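Local coordinates for DUF3845 domain-containing protein (Bacteroides thetaiotaomicron VPI-5482, PDB 3GF6) that is of unknown function, a bacterial lipoprotein that folds as an all-beta domain of two antiparallel sheets, at residues Glu38-Asp43 with Lys64-Asp69; Ala46-Asp51 with Leu87-Gly92; Leu57-Asp62 with Asn203-Arg208; Leu141-Pro146 with Asn191-Leu196. One frame throughout, in Å; residues are numbered along the deposited sequence.

In the fold
From the N terminus, contact 1 closes a loop of 20 residues around strand 56-62, linking strand 40-46 to the chain just ahead of strand 67-68. Before it is complete, the chain enters contact 2 at 46-51, which crosses it and joins the turns after strands 40-46 and 82-85. Contact 3 opens at 57-62, inside both, and closes only at 203-208, so it crosses the two of them; it packs one sheet of the sandwich against the other. Contact 4 is nested within contact 3 and lays the loop 141-146 against strand 187-198. Bonds tie neighbours together: Asp43 to Arg204 between contacts 1 and 3, Tyr48 to Thr58 between 2 and 3, Thr58 to Asn195 between 3 and 4.

Contact 1 (Glu38-Asp43 with Lys64-Asp69); sequences EDYVLD and KNQQKD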
# COMPACT_ATOMS: atom_id res chain seq x y z
N GLU A 38 -9.71 -16.51 1.53
CA GLU A 38 -9.59 -16.81 0.12
C GLU A 38 -9.03 -15.59 -0.60
O GLU A 38 -8.95 -14.47 -0.04
CB GLU A 38 -10.96 -17.15 -0.45
CG GLU A 38 -11.94 -16.06 -0.39
CD GLU A 38 -13.35 -16.50 -0.86
OE1 GLU A 38 -13.51 -17.67 -1.24
OE2 GLU A 38 -14.28 -15.67 -0.85
N ASP A 39 -8.59 -15.83 -1.83
CA ASP A 39 -8.10 -14.73 -2.66
C ASP A 39 -9.27 -13.82 -3.04
O ASP A 39 -10.44 -14.26 -3.15
CB ASP A 39 -7.55 -15.22 -4.01
CG ASP A 39 -6.39 -16.19 -3.90
OD1 ASP A 39 -5.75 -16.39 -2.85
OD2 ASP A 39 -6.12 -16.79 -4.95
N TYR A 40 -8.98 -12.57 -3.34
CA TYR A 40 -10.02 -11.71 -3.97
C TYR A 40 -9.40 -10.78 -5.01
O TYR A 40 -8.18 -10.60 -5.02
CB TYR A 40 -10.82 -10.96 -2.93
CG TYR A 40 -10.12 -9.80 -2.26
CD1 TYR A 40 -10.16 -8.53 -2.82
CD2 TYR A 40 -9.41 -9.97 -1.07
CE1 TYR A 40 -9.54 -7.47 -2.24
CE2 TYR A 40 -8.79 -8.92 -0.47
CZ TYR A 40 -8.83 -7.65 -1.07
OH TYR A 40 -8.22 -6.57 -0.48
N VAL A 41 -10.23 -10.22 -5.88
CA VAL A 41 -9.69 -9.38 -6.93
C VAL A 41 -10.39 -8.03 -6.99
O VAL A 41 -11.61 -7.97 -7.18
CB VAL A 41 -9.78 -10.09 -8.27
CG1 VAL A 41 -9.25 -9.21 -9.41
CG2 VAL A 41 -9.00 -11.45 -8.24
N LEU A 42 -9.64 -6.94 -6.77
CA LEU A 42 -10.15 -5.60 -7.08
C LEU A 42 -10.14 -5.44 -8.62
O LEU A 42 -9.13 -5.78 -9.25
CB LEU A 42 -9.26 -4.55 -6.41
CG LEU A 42 -9.42 -3.08 -6.74
CD1 LEU A 42 -10.89 -2.56 -6.58
CD2 LEU A 42 -8.42 -2.30 -5.85
N ASP A 43 -11.22 -4.91 -9.23
CA ASP A 43 -11.35 -4.81 -10.70
C ASP A 43 -12.11 -3.49 -10.97
O ASP A 43 -13.31 -3.41 -10.71
CB ASP A 43 -12.13 -6.03 -11.20
CG ASP A 43 -12.16 -6.17 -12.69
OD1 ASP A 43 -11.93 -5.17 -13.39
OD2 ASP A 43 -12.47 -7.30 -13.15
N LYS A 64 -6.33 -3.62 2.07
CA LYS A 64 -7.23 -4.16 3.08
C LYS A 64 -7.29 -5.68 2.97
O LYS A 64 -7.04 -6.23 1.90
CB LYS A 64 -8.65 -3.58 2.90
CG LYS A 64 -8.71 -2.07 3.05
CD LYS A 64 -10.14 -1.52 2.96
CE LYS A 64 -10.06 -0.00 2.97
NZ LYS A 64 -11.38 0.65 2.95
N ASN A 65 -7.68 -6.34 4.08
CA ASN A 65 -7.94 -7.77 4.12
C ASN A 65 -9.36 -7.99 4.64
O ASN A 65 -9.80 -7.22 5.49
CB ASN A 65 -6.91 -8.52 4.98
CG ASN A 65 -5.48 -8.27 4.51
OD1 ASN A 65 -5.16 -8.57 3.38
ND2 ASN A 65 -4.61 -7.72 5.39
N GLN A 66 -10.04 -9.04 4.16
CA GLN A 66 -11.51 -9.12 4.33
C GLN A 66 -11.96 -9.53 5.74
O GLN A 66 -13.08 -9.20 6.11
CB GLN A 66 -12.16 -10.04 3.30
CG GLN A 66 -12.06 -9.52 1.84
CD GLN A 66 -13.08 -10.18 0.94
OE1 GLN A 66 -12.78 -11.18 0.27
NE2 GLN A 66 -14.29 -9.66 0.94
N GLN A 67 -11.15 -10.29 6.47
CA GLN A 67 -11.49 -10.75 7.83
C GLN A 67 -10.81 -9.92 8.87
O GLN A 67 -9.62 -9.57 8.74
CB GLN A 67 -11.07 -12.22 8.06
CG GLN A 67 -11.54 -13.21 6.99
CD GLN A 67 -13.00 -13.16 6.73
OE1 GLN A 67 -13.44 -13.17 5.56
NE2 GLN A 67 -13.79 -13.11 7.79
N LYS A 68 -11.54 -9.65 9.97
CA LYS A 68 -10.99 -8.97 11.15
C LYS A 68 -10.90 -10.02 12.22
O LYS A 68 -11.83 -10.82 12.40
CB LYS A 68 -11.92 -7.86 11.66
CG LYS A 68 -11.33 -6.98 12.74
CD LYS A 68 -12.33 -6.07 13.39
CE LYS A 68 -13.36 -6.82 14.28
NZ LYS A 68 -14.04 -5.89 15.26
N ASP A 69 -9.80 -10.01 12.96
CA ASP A 69 -9.73 -10.78 14.20
C ASP A 69 -10.86 -10.26 15.11
O ASP A 69 -10.95 -9.07 15.37
CB ASP A 69 -8.35 -10.63 14.83
CG ASP A 69 -8.15 -11.48 16.08
OD1 ASP A 69 -8.81 -11.22 17.08
OD2 ASP A 69 -7.27 -12.40 16.07
O HOH W 1 -13.55 -13.00 -1.60
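Tyr40 and Gln66 hold their CA atoms 8.8 Å apart where the two backbones come nearest, a separation that side chains must bridge. The setting is one sheet of a beta sandwich: Tyr40 begins strand 40-46, whose backbone pairs with strand 203-219, while Gln66 and Gln67 together face Phe35 in a classic beta bulge at the start of strand 67-68. The tyrosine does most of the bridging. With chi1 at 74° its CG sits between the backbone N and the carbonyl carbon, and the ring reaches across so that the hydroxyl meets the main chain ahead of the bulge. There OH donates to Lys64 O at 2.7 Å, a short bond that approaches from above the carbonyl plane, 40° out of it, with the carbonyl oxygen near the plane of the ring at its edge. Ser81 OG is a second partner of this hydroxyl and also bonds Lys64 N, so the same serine touches both the hydroxyl and the residue that accepts from it. A tyrosine suits the place because its ring is largely buried while its polar end can serve an irregular piece of backbone. Gln66 fills the flank of the ring: its extended chain runs obliquely past the tyrosine, CG lying 4.0 Å from Tyr40 CD2, and the amide plane is turned 60° from the ring. Its polar amide end meets the exposed acid of the other segment through one water, which donates to Gln66 OE1 at 2.7 Å and to Glu38 OE2 at 2.9 Å.

Contact 2 (Ala46-Asp51 with Leu87-Gly92); sequences AQYPND and LGYKDG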
# COMPACT_ATOMS: atom_id res chain seq x y z
N ALA A 46 -9.63 2.62 -14.27
CA ALA A 46 -8.89 3.82 -13.96
C ALA A 46 -9.02 4.82 -15.11
O ALA A 46 -8.80 4.49 -16.30
CB ALA A 46 -7.44 3.50 -13.67
N GLN A 47 -9.44 6.03 -14.75
CA GLN A 47 -9.52 7.16 -15.62
C GLN A 47 -9.68 8.45 -14.81
O GLN A 47 -10.18 8.43 -13.69
CB GLN A 47 -10.69 7.02 -16.62
CG GLN A 47 -12.06 7.08 -16.01
CD GLN A 47 -13.19 6.97 -17.07
OE1 GLN A 47 -13.08 7.46 -18.19
NE2 GLN A 47 -14.27 6.30 -16.71
N TYR A 48 -9.28 9.57 -15.41
CA TYR A 48 -9.45 10.86 -14.80
C TYR A 48 -10.78 11.47 -15.20
O TYR A 48 -11.04 11.67 -16.38
CB TYR A 48 -8.31 11.81 -15.23
CG TYR A 48 -7.02 11.52 -14.53
CD1 TYR A 48 -6.88 11.76 -13.17
CD2 TYR A 48 -5.96 10.96 -15.21
CE1 TYR A 48 -5.69 11.45 -12.54
CE2 TYR A 48 -4.78 10.69 -14.62
CZ TYR A 48 -4.64 10.90 -13.27
OH TYR A 48 -3.46 10.60 -12.63
N PRO A 49 -11.62 11.82 -14.20
CA PRO A 49 -12.80 12.58 -14.59
C PRO A 49 -12.39 13.97 -15.07
O PRO A 49 -11.34 14.49 -14.68
CB PRO A 49 -13.63 12.67 -13.32
CG PRO A 49 -12.89 11.87 -12.26
CD PRO A 49 -11.49 11.71 -12.74
N ASN A 50 -13.18 14.46 -16.00
CA ASN A 50 -13.10 15.82 -16.51
C ASN A 50 -11.91 16.13 -17.39
O ASN A 50 -11.78 17.29 -17.82
CB ASN A 50 -13.18 16.82 -15.33
CG ASN A 50 -14.55 16.78 -14.64
OD1 ASN A 50 -15.56 16.51 -15.28
ND2 ASN A 50 -14.58 17.11 -13.36
N ASP A 51 -11.08 15.13 -17.69
CA ASP A 51 -9.89 15.33 -18.53
C ASP A 51 -9.64 14.06 -19.37
O ASP A 51 -9.20 13.04 -18.87
CB ASP A 51 -8.68 15.64 -17.66
CG ASP A 51 -7.40 15.85 -18.45
OD1 ASP A 51 -7.46 15.81 -19.69
OD2 ASP A 51 -6.36 16.14 -17.84
N LEU A 87 -5.04 13.54 -8.09
CA LEU A 87 -5.85 14.76 -8.28
C LEU A 87 -6.03 15.14 -9.76
O LEU A 87 -7.07 15.71 -10.14
CB LEU A 87 -5.23 15.93 -7.54
CG LEU A 87 -5.49 15.98 -6.04
CD1 LEU A 87 -4.49 16.99 -5.39
CD2 LEU A 87 -6.91 16.37 -5.76
N GLY A 88 -5.05 14.82 -10.58
CA GLY A 88 -5.22 14.97 -12.03
C GLY A 88 -4.09 14.41 -12.86
O GLY A 88 -3.13 13.85 -12.32
N TYR A 89 -4.19 14.60 -14.17
CA TYR A 89 -3.22 14.07 -15.07
C TYR A 89 -1.84 14.61 -14.75
O TYR A 89 -0.84 13.87 -14.86
CB TYR A 89 -3.65 14.43 -16.51
CG TYR A 89 -2.84 13.80 -17.60
CD1 TYR A 89 -1.61 14.33 -17.97
CD2 TYR A 89 -3.33 12.71 -18.34
CE1 TYR A 89 -0.87 13.78 -19.00
CE2 TYR A 89 -2.60 12.16 -19.37
CZ TYR A 89 -1.38 12.69 -19.71
OH TYR A 89 -0.67 12.10 -20.74
N LYS A 90 -1.78 15.87 -14.32
CA LYS A 90 -0.48 16.48 -14.00
C LYS A 90 -0.23 16.65 -12.50
O LYS A 90 0.74 17.33 -12.11
CB LYS A 90 -0.36 17.80 -14.74
CG LYS A 90 -0.21 17.58 -16.25
CD LYS A 90 0.27 18.79 -17.05
CE LYS A 90 1.79 18.83 -17.21
NZ LYS A 90 2.22 19.82 -18.28
N ASP A 91 -1.05 16.01 -11.67
CA ASP A 91 -0.94 16.13 -10.21
C ASP A 91 -1.01 14.78 -9.53
O ASP A 91 -2.10 14.19 -9.41
CB ASP A 91 -2.03 17.06 -9.66
CG ASP A 91 -1.79 17.46 -8.22
OD1 ASP A 91 -1.02 16.76 -7.50
OD2 ASP A 91 -2.37 18.51 -7.80
N GLY A 92 0.16 14.30 -9.08
CA GLY A 92 0.26 13.02 -8.43
C GLY A 92 -0.12 13.04 -6.96
O GLY A 92 -0.10 12.02 -6.30
O HOH W 2 -9.48 14.83 -12.20
O HOH W 3 -6.46 16.11 -15.13
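Tyr48, the first residue of its segment to touch the other, lays its ring against the peptide between Gly88 and Tyr89. Tyr89 N stands 3.7 Å above the ring plane over its centre, Gly88 C approaches Tyr48 CE1 to 3.4 Å, and Tyr89 CA lies over the same face, so that the flat peptide rests on the flat ring. Beyond the ring, the buried Tyr48 OH is hydrogen-bonded to Ser86 OG and Thr58 N. A leucine here would probably leave those two groups without their shared partner and lose the flat face that covers the Gly88-Tyr89 peptide. Pro49 and Asn50 then form the corners of a type II turn: proline's fixed phi suits the first, and asparagine tolerates the positive phi of the second. Asp51 ends the turn. Its carboxylate projects away from its backbone N (chi1 180°) toward Tyr89, bringing OD2 to 3.5 Å from Tyr89 CB. A water accepts a hydrogen bond from Tyr89 N at 2.9 Å and donates to Asp51 OD2 at 2.7 Å, while OD1 is held by Thr53 OG1. Tyr89 OH, for its part, reaches Leu54 O. The contact thus joins two inter-strand loops of the sandwich, a type II turn facing a type I turn, Gly88 to Asp91, with Leu87 and Gly88 opposite Asp91 in a classic beta bulge.

Contact 3 (Leu57-Asp62 with Asn203-Arg208); sequences LTFMID and NRVRLR. With EDO (1,2-ethanediol), chain F.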
# COMPACT_ATOMS: atom_id res chain seq x y z
N LEU A 57 -2.13 7.27 -16.11
CA LEU A 57 -3.05 7.01 -14.99
C LEU A 57 -2.27 6.82 -13.69
O LEU A 57 -1.60 5.79 -13.50
CB LEU A 57 -3.89 5.77 -15.29
CG LEU A 57 -4.76 5.78 -16.55
CD1 LEU A 57 -5.22 4.34 -16.85
CD2 LEU A 57 -5.95 6.72 -16.39
N THR A 58 -2.39 7.80 -12.80
CA THR A 58 -1.72 7.78 -11.49
C THR A 58 -2.78 7.47 -10.43
O THR A 58 -3.81 8.19 -10.34
CB THR A 58 -1.04 9.09 -11.20
OG1 THR A 58 -0.22 9.46 -12.33
CG2 THR A 58 -0.21 8.95 -9.92
N PHE A 59 -2.57 6.40 -9.65
CA PHE A 59 -3.56 6.01 -8.64
C PHE A 59 -2.95 5.27 -7.51
O PHE A 59 -1.80 4.81 -7.61
CB PHE A 59 -4.73 5.21 -9.25
CG PHE A 59 -4.32 4.01 -10.04
CD1 PHE A 59 -4.03 2.79 -9.43
CD2 PHE A 59 -4.20 4.10 -11.40
CE1 PHE A 59 -3.60 1.69 -10.23
CE2 PHE A 59 -3.80 3.02 -12.17
CZ PHE A 59 -3.53 1.82 -11.58
N MSE A 60 -3.68 5.22 -6.39
CA MSE A 60 -3.21 4.51 -5.26
C MSE A 60 -4.25 3.50 -4.76
O MSE A 60 -5.43 3.58 -5.11
CB MSE A 60 -2.75 5.46 -4.14
CG MSE A 60 -3.83 6.24 -3.59
SE MSE A 60 -4.61 5.42 -1.99
CE MSE A 60 -5.54 7.11 -1.69
N ILE A 61 -3.74 2.54 -3.99
CA ILE A 61 -4.57 1.45 -3.48
C ILE A 61 -4.56 1.55 -1.96
O ILE A 61 -3.50 1.62 -1.29
CB ILE A 61 -4.04 0.06 -3.90
CG1 ILE A 61 -3.88 -0.05 -5.41
CG2 ILE A 61 -4.96 -1.06 -3.32
CD1 ILE A 61 -5.14 0.20 -6.19
N ASP A 62 -5.77 1.55 -1.39
CA ASP A 62 -5.93 1.36 0.07
C ASP A 62 -5.91 -0.15 0.28
O ASP A 62 -6.79 -0.86 -0.21
CB ASP A 62 -7.25 1.92 0.60
CG ASP A 62 -7.28 3.46 0.65
OD1 ASP A 62 -6.27 4.14 0.38
OD2 ASP A 62 -8.35 4.01 0.93
N ASN A 203 -8.05 2.48 -18.31
CA ASN A 203 -7.70 1.07 -18.30
C ASN A 203 -8.44 0.32 -17.22
O ASN A 203 -8.66 0.83 -16.13
CB ASN A 203 -6.21 0.83 -18.09
CG ASN A 203 -5.82 -0.62 -18.41
OD1 ASN A 203 -5.29 -1.32 -17.53
ND2 ASN A 203 -6.16 -1.08 -19.64
N ARG A 204 -8.76 -0.94 -17.52
CA ARG A 204 -9.36 -1.79 -16.53
C ARG A 204 -8.24 -2.37 -15.71
O ARG A 204 -7.48 -3.20 -16.20
CB ARG A 204 -10.12 -2.90 -17.23
CG ARG A 204 -10.80 -3.86 -16.30
CD ARG A 204 -11.10 -5.13 -16.98
NE ARG A 204 -11.70 -6.10 -16.07
CZ ARG A 204 -12.12 -7.30 -16.46
NH1 ARG A 204 -12.04 -7.67 -17.75
NH2 ARG A 204 -12.63 -8.13 -15.59
N VAL A 205 -8.14 -1.96 -14.45
CA VAL A 205 -7.04 -2.39 -13.59
C VAL A 205 -7.50 -3.49 -12.63
O VAL A 205 -8.57 -3.37 -11.97
CB VAL A 205 -6.48 -1.20 -12.76
CG1 VAL A 205 -5.37 -1.66 -11.80
CG2 VAL A 205 -5.96 -0.07 -13.70
N ARG A 206 -6.72 -4.56 -12.53
CA ARG A 206 -7.03 -5.64 -11.59
C ARG A 206 -5.93 -5.79 -10.57
O ARG A 206 -4.75 -5.65 -10.91
CB ARG A 206 -7.29 -6.94 -12.34
CG ARG A 206 -8.69 -6.99 -12.93
CD ARG A 206 -9.03 -8.28 -13.57
NE ARG A 206 -8.13 -8.56 -14.66
CZ ARG A 206 -7.98 -9.76 -15.23
NH1 ARG A 206 -8.68 -10.82 -14.83
NH2 ARG A 206 -7.10 -9.89 -16.22
N LEU A 207 -6.30 -6.00 -9.31
CA LEU A 207 -5.34 -6.25 -8.26
C LEU A 207 -5.86 -7.46 -7.52
O LEU A 207 -6.87 -7.36 -6.79
CB LEU A 207 -5.17 -5.05 -7.30
CG LEU A 207 -4.11 -5.23 -6.19
CD1 LEU A 207 -2.71 -5.25 -6.86
CD2 LEU A 207 -4.18 -4.17 -5.11
N ARG A 208 -5.17 -8.59 -7.68
CA ARG A 208 -5.43 -9.79 -6.84
C ARG A 208 -4.70 -9.70 -5.52
O ARG A 208 -3.50 -9.43 -5.47
CB ARG A 208 -5.08 -11.07 -7.56
CG ARG A 208 -5.46 -12.32 -6.74
CD ARG A 208 -5.12 -13.60 -7.44
NE ARG A 208 -3.70 -13.77 -7.68
CZ ARG A 208 -3.08 -13.64 -8.86
NH1 ARG A 208 -3.74 -13.29 -9.96
NH2 ARG A 208 -1.77 -13.85 -8.92
C1 EDO F . -6.26 -12.52 -12.95
O1 EDO F . -5.00 -13.21 -12.80
C2 EDO F . -6.65 -11.88 -11.63
O2 EDO F . -6.49 -12.82 -10.54
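Phe59 and Val205 meet midway between strands 57-62 and 203-208, the ring's CZ coming 3.7 Å from Val205 CG2 as the two side chains approach from opposite directions. Further along the strands Ile61 slides past Leu207, CG2 to CD2 at 3.7 Å, and at the N-terminal ends of the two segments Leu57 CD1 lies 3.9 Å from Asn203 CB. Branched and aromatic residues fit this interior because they fill it densely; Asn203, the polar exception, has its OD1 bonded to Ser125 N. Alternate residues turn the other way, and Arg208 can be followed outward on that side. Its CB lies 3.7 Å from O2 of a bound ethanediol, probably from the crystallisation liquor; CG runs on past it, and CD comes to 3.5 Å from the same oxygen. A bend at chi3 (62°) then curls the guanidinium round, with NE bridged to Asp210 and NH2 to Glu121. At the tip, NH1 donates to O2 at 2.8 Å with an N-H...O angle of 159°, while C1 of the diol rests over a face of the Arg206 guanidinium. A methionine in place of Arg208 would probably leave the carboxylates of Asp210 and Glu121 without this cation. The inward side chains belong to two sheets: strand axes 10.7 Å apart, crossing at -30°, are the face-to-face packing of an aligned beta sandwich.

Contact 4 (Leu141-Pro146 with Asn191-Leu196); sequences LFQPYP and NLFINL
Phe142 carries its ring on the far side of CB from its own nitrogen (chi1 -173°), whereas Phe193 turns its ring back beside the backbone N, and the two rings meet in a T-shaped stack. The contact lays the loop 141-146 over the outer surface of a beta sandwich, on strand 187-198, whose alternate residues Leu192 and Ile194 reach strand 112-123 of the other sheet. The edge of Phe193 points at the face of Phe142: centroids stand 5.2 Å apart, the planes 78° from one another, and Phe193 CE1 comes 3.6 Å from Phe142 CZ. Asn191, two residues earlier on the same side of the strand, sets its amide beside Phe142 with CG 4.1 Å from CE2. Phenylalanine suits both places, since one ring offers hydrogens at its edge and the other a pi face to receive them. Gln143 covers a face of Phe193; a backbone with positive phi there bends the loop, and the extended side chain lies flat, its amide nearly parallel to the ring. The aliphatic part of the glutamine makes a CH-pi contact, Gln143 CG sitting 4.0 Å from the Phe193 centroid and 21° off the ring normal.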
# COMPACT_ATOMS: atom_id res chain seq x y z
N LEU A 141 3.33 8.84 7.47
CA LEU A 141 2.85 9.93 6.60
C LEU A 141 2.29 9.32 5.32
O LEU A 141 2.67 8.20 4.96
CB LEU A 141 3.99 10.87 6.24
CG LEU A 141 4.64 11.58 7.44
CD1 LEU A 141 5.87 12.35 6.98
CD2 LEU A 141 3.60 12.50 8.14
N PHE A 142 1.41 10.05 4.65
CA PHE A 142 0.86 9.66 3.36
C PHE A 142 1.70 10.23 2.21
O PHE A 142 1.87 11.44 2.11
CB PHE A 142 -0.62 10.11 3.24
CG PHE A 142 -1.29 9.60 2.02
CD1 PHE A 142 -1.14 10.22 0.80
CD2 PHE A 142 -2.00 8.38 2.07
CE1 PHE A 142 -1.72 9.68 -0.36
CE2 PHE A 142 -2.60 7.83 0.93
CZ PHE A 142 -2.46 8.49 -0.29
N GLN A 143 2.19 9.34 1.35
CA GLN A 143 3.02 9.68 0.19
C GLN A 143 4.14 10.72 0.46
O GLN A 143 4.29 11.66 -0.30
CB GLN A 143 2.16 10.08 -1.00
CG GLN A 143 2.81 9.78 -2.36
CD GLN A 143 2.02 10.22 -3.56
OE1 GLN A 143 1.17 11.12 -3.50
NE2 GLN A 143 2.29 9.59 -4.66
N PRO A 144 4.94 10.54 1.54
CA PRO A 144 6.08 11.45 1.70
C PRO A 144 7.07 11.22 0.56
O PRO A 144 7.31 10.08 0.18
CB PRO A 144 6.70 11.01 3.03
CG PRO A 144 6.36 9.52 3.12
CD PRO A 144 4.96 9.45 2.54
N TYR A 145 7.65 12.29 0.03
CA TYR A 145 8.49 12.13 -1.16
C TYR A 145 9.72 13.01 -1.11
O TYR A 145 9.64 14.20 -0.83
CB TYR A 145 7.71 12.46 -2.42
CG TYR A 145 8.43 11.95 -3.64
CD1 TYR A 145 9.29 12.76 -4.38
CD2 TYR A 145 8.28 10.64 -4.04
CE1 TYR A 145 9.97 12.26 -5.51
CE2 TYR A 145 8.95 10.13 -5.16
CZ TYR A 145 9.79 10.95 -5.88
OH TYR A 145 10.44 10.45 -6.98
N PRO A 146 10.89 12.42 -1.41
CA PRO A 146 11.17 11.03 -1.75
C PRO A 146 11.19 10.18 -0.48
O PRO A 146 11.72 10.60 0.54
CB PRO A 146 12.55 11.08 -2.41
CG PRO A 146 12.97 12.51 -2.40
CD PRO A 146 12.11 13.25 -1.47
N ASN A 191 -0.27 1.32 1.80
CA ASN A 191 -0.78 1.58 0.47
C ASN A 191 0.14 1.07 -0.63
O ASN A 191 1.32 0.81 -0.39
CB ASN A 191 -0.98 3.08 0.19
CG ASN A 191 -1.92 3.75 1.16
OD1 ASN A 191 -3.14 3.93 0.89
ND2 ASN A 191 -1.37 4.15 2.29
N LEU A 192 -0.44 0.92 -1.82
CA LEU A 192 0.33 0.87 -3.06
C LEU A 192 0.18 2.21 -3.78
O LEU A 192 -0.92 2.80 -3.83
CB LEU A 192 -0.15 -0.22 -4.01
CG LEU A 192 -0.08 -1.67 -3.55
CD1 LEU A 192 -0.62 -2.61 -4.66
CD2 LEU A 192 1.32 -2.05 -3.20
N PHE A 193 1.27 2.70 -4.34
CA PHE A 193 1.29 3.87 -5.20
C PHE A 193 1.74 3.44 -6.60
O PHE A 193 2.75 2.72 -6.72
CB PHE A 193 2.22 4.95 -4.58
CG PHE A 193 1.69 5.52 -3.30
CD1 PHE A 193 0.73 6.51 -3.30
CD2 PHE A 193 2.19 5.12 -2.09
CE1 PHE A 193 0.20 6.99 -2.14
CE2 PHE A 193 1.69 5.62 -0.92
CZ PHE A 193 0.73 6.61 -0.93
N ILE A 194 0.93 3.78 -7.61
CA ILE A 194 1.09 3.28 -8.98
C ILE A 194 1.00 4.41 -10.00
O ILE A 194 0.25 5.36 -9.82
CB ILE A 194 0.01 2.18 -9.31
CG1 ILE A 194 0.22 0.96 -8.44
CG2 ILE A 194 0.07 1.75 -10.83
CD1 ILE A 194 -1.07 0.12 -8.28
N ASN A 195 1.75 4.29 -11.10
CA ASN A 195 1.49 5.11 -12.26
C ASN A 195 1.58 4.22 -13.50
O ASN A 195 2.49 3.43 -13.61
CB ASN A 195 2.48 6.27 -12.43
CG ASN A 195 2.11 7.17 -13.61
OD1 ASN A 195 0.96 7.60 -13.73
ND2 ASN A 195 3.07 7.39 -14.53
N LEU A 196 0.61 4.31 -14.38
CA LEU A 196 0.70 3.63 -15.69
C LEU A 196 0.92 4.63 -16.80
O LEU A 196 0.37 5.73 -16.79
CB LEU A 196 -0.59 2.87 -16.00
CG LEU A 196 -1.22 2.02 -14.89
CD1 LEU A 196 -2.59 1.42 -15.34
CD2 LEU A 196 -0.27 0.93 -14.42